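Local coordinates for response regulator protein (PDB 3RQI) that probably acts as a two-component response regulator, its receiver domain taking up phosphate on an aspartate and its Fis-type helix-turn-helix domain binding DNA, at residues 22-25 and 26-30. Residues are numbered along the deposited sequence; the frame is centred on the assembly and turned at random.
Sequences TLAR and GLERR
The carbonyl O of T22 is gripped twice: G26 N donates to it at 3.1 Å, and a water donates at 2.7 Å. That water accepts from R29 NH2, so it links the arginine to the T22 carbonyl two turns earlier in the helix. A bend in the R29 chain (chi3 -72°) folds the guanidinium back along the helix, one face lying over R25 O and G26 CA, while NH1 comes 3.8 Å from R25 CB. R25 O itself accepts R29 N at 3.1 Å; a second water donates to E28 OE1 at 3.1 Å and, weakly, to R25 O. The E28 carboxylate stays 6.5 Å from R25 NE at OE1, too far for a salt bridge. On the buried side, the L23 and L27 CD1 methyls meet at 3.8 Å. At the C-terminal end R30 NH1 donates a hydrogen bond to G26 O at 2.9 Å, the oxygen lying in the guanidinium plane but the donor above the carbonyl plane. Helix 17-29 forms the crossover of the beta-alpha-beta unit between strands 9-13 and 33-37 of the CheY-like receiver fold; L23 and L27 pack on V12 and on helix 112-118, and A24 on V34 and Q36.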
ATOM      1  N   THR A  22     -16.954  16.340 -11.507  1.00 13.85           N
ATOM      2  CA  THR A  22     -16.088  17.387 -10.958  1.00 13.69           C
ATOM      3  C   THR A  22     -14.627  17.175 -11.386  1.00 13.34           C
ATOM      4  O   THR A  22     -13.909  18.126 -11.739  1.00 13.82           O
ATOM      5  CB  THR A  22     -16.257  17.405  -9.422  1.00 14.55           C
ATOM      6  OG1 THR A  22     -17.611  17.807  -9.103  1.00 15.33           O
ATOM      7  CG2 THR A  22     -15.287  18.380  -8.768  1.00 16.30           C
ATOM      8  N   LEU A  23     -14.199  15.925 -11.354  1.00 12.21           N
ATOM      9  CA  LEU A  23     -12.839  15.591 -11.764  1.00 12.91           C
ATOM     10  C   LEU A  23     -12.681  15.856 -13.263  1.00 13.67           C
ATOM     11  O   LEU A  23     -11.707  16.475 -13.679  1.00 14.13           O
ATOM     12  CB  LEU A  23     -12.513  14.137 -11.388  1.00 12.53           C
ATOM     13  CG  LEU A  23     -11.200  13.568 -11.944  1.00 12.59           C
ATOM     14  CD1 LEU A  23      -9.995  14.448 -11.553  1.00 12.44           C
ATOM     15  CD2 LEU A  23     -11.009  12.121 -11.415  1.00  8.93           C
ATOM     16  N   ALA A  24     -13.654  15.408 -14.045  1.00 13.76           N
ATOM     17  CA  ALA A  24     -13.626  15.623 -15.505  1.00 14.70           C
ATOM     18  C   ALA A  24     -13.532  17.105 -15.828  1.00 15.99           C
ATOM     19  O   ALA A  24     -12.705  17.522 -16.646  1.00 17.17           O
ATOM     20  CB  ALA A  24     -14.843  15.010 -16.150  1.00 15.47           C
ATOM     21  N   ARG A  25     -14.382  17.918 -15.209  1.00 16.52           N
ATOM     22  CA  ARG A  25     -14.316  19.341 -15.499  1.00 18.41           C
ATOM     23  C   ARG A  25     -12.969  19.942 -15.158  1.00 18.96           C
ATOM     24  O   ARG A  25     -12.474  20.752 -15.925  1.00 20.23           O
ATOM     25  CB  ARG A  25     -15.447  20.077 -14.818  1.00 19.06           C
ATOM     26  CG  ARG A  25     -16.786  19.749 -15.450  1.00 18.52           C
ATOM     27  CD  ARG A  25     -17.903  20.641 -14.869  1.00 21.72           C
ATOM     28  NE  ARG A  25     -18.133  20.381 -13.442  1.00 22.61           N
ATOM     29  CZ  ARG A  25     -18.854  19.362 -12.966  1.00 22.77           C
ATOM     30  NH1 ARG A  25     -18.992  19.216 -11.665  1.00 20.98           N
ATOM     31  NH2 ARG A  25     -19.455  18.498 -13.786  1.00 24.66           N
ATOM     32  N   GLY A  26     -12.371  19.560 -14.022  1.00 18.45           N
ATOM     33  CA  GLY A  26     -11.035  20.077 -13.645  1.00 18.72           C
ATOM     34  C   GLY A  26      -9.940  19.656 -14.634  1.00 19.20           C
ATOM     35  O   GLY A  26      -9.069  20.454 -15.004  1.00 19.30           O
ATOM     36  N   LEU A  27     -10.013  18.419 -15.101  1.00 17.41           N
ATOM     37  CA  LEU A  27      -9.070  17.952 -16.126  1.00 17.14           C
ATOM     38  C   LEU A  27      -9.269  18.680 -17.464  1.00 18.69           C
ATOM     39  O   LEU A  27      -8.286  19.054 -18.133  1.00 20.05           O
ATOM     40  CB  LEU A  27      -9.231  16.447 -16.318  1.00 16.34           C
ATOM     41  CG  LEU A  27      -8.690  15.608 -15.153  1.00 13.75           C
ATOM     42  CD1 LEU A  27      -9.245  14.170 -15.238  1.00 11.26           C
ATOM     43  CD2 LEU A  27      -7.168  15.596 -15.050  1.00 16.22           C
ATOM     44  N   GLU A  28     -10.522  18.886 -17.861  1.00 19.00           N
ATOM     45  CA  GLU A  28     -10.827  19.591 -19.114  1.00 21.73           C
ATOM     46  C   GLU A  28     -10.264  21.013 -19.074  1.00 23.69           C
ATOM     47  O   GLU A  28      -9.710  21.474 -20.062  1.00 25.46           O
ATOM     48  CB  GLU A  28     -12.323  19.613 -19.417  1.00 22.14           C
ATOM     49  CG  GLU A  28     -12.872  18.279 -19.786  1.00 23.45           C
ATOM     50  CD  GLU A  28     -14.375  18.149 -19.556  1.00 30.15           C
ATOM     51  OE1 GLU A  28     -15.026  19.077 -19.013  1.00 32.95           O
ATOM     52  OE2 GLU A  28     -14.914  17.081 -19.901  1.00 35.12           O
ATOM     53  N   ARG A  29     -10.356  21.685 -17.928  1.00 24.45           N
ATOM     54  CA  ARG A  29      -9.799  23.049 -17.815  1.00 27.29           C
ATOM     55  C   ARG A  29      -8.284  23.049 -17.999  1.00 27.40           C
ATOM     56  O   ARG A  29      -7.696  24.085 -18.313  1.00 28.61           O
ATOM     57  CB  ARG A  29     -10.145  23.709 -16.470  1.00 27.61           C
ATOM     58  CG  ARG A  29     -11.628  24.057 -16.291  1.00 31.16           C
ATOM     59  CD  ARG A  29     -11.866  24.975 -15.072  1.00 36.18           C
ATOM     60  NE  ARG A  29     -11.707  24.293 -13.782  1.00 37.90           N
ATOM     61  CZ  ARG A  29     -12.647  23.561 -13.176  1.00 38.04           C
ATOM     62  NH1 ARG A  29     -13.846  23.389 -13.727  1.00 38.13           N
ATOM     63  NH2 ARG A  29     -12.385  22.997 -12.007  1.00 36.32           N
ATOM     64  N   ARG A  30      -7.664  21.881 -17.810  1.00 26.29           N
ATOM     65  CA  ARG A  30      -6.225  21.722 -18.016  1.00 27.13           C
ATOM     66  C   ARG A  30      -5.908  21.143 -19.391  1.00 26.40           C
ATOM     67  O   ARG A  30      -4.767  20.770 -19.690  1.00 26.61           O
ATOM     68  CB  ARG A  30      -5.632  20.862 -16.902  1.00 26.70           C
ATOM     69  CG  ARG A  30      -5.509  21.623 -15.606  1.00 29.39           C
ATOM     70  CD  ARG A  30      -5.507  20.730 -14.384  1.00 30.82           C
ATOM     71  NE  ARG A  30      -5.419  21.526 -13.154  1.00 34.18           N
ATOM     72  CZ  ARG A  30      -6.451  22.064 -12.501  1.00 37.27           C
ATOM     73  NH1 ARG A  30      -7.711  21.903 -12.912  1.00 33.31           N
ATOM     74  NH2 ARG A  30      -6.218  22.777 -11.406  1.00 39.62           N
TER
HETATM   75  O   HOH W   1     -14.045  20.784 -11.115  1.00 13.19           O
HETATM   76  O   HOH W   2     -14.602  22.039 -18.174  1.00 26.82           O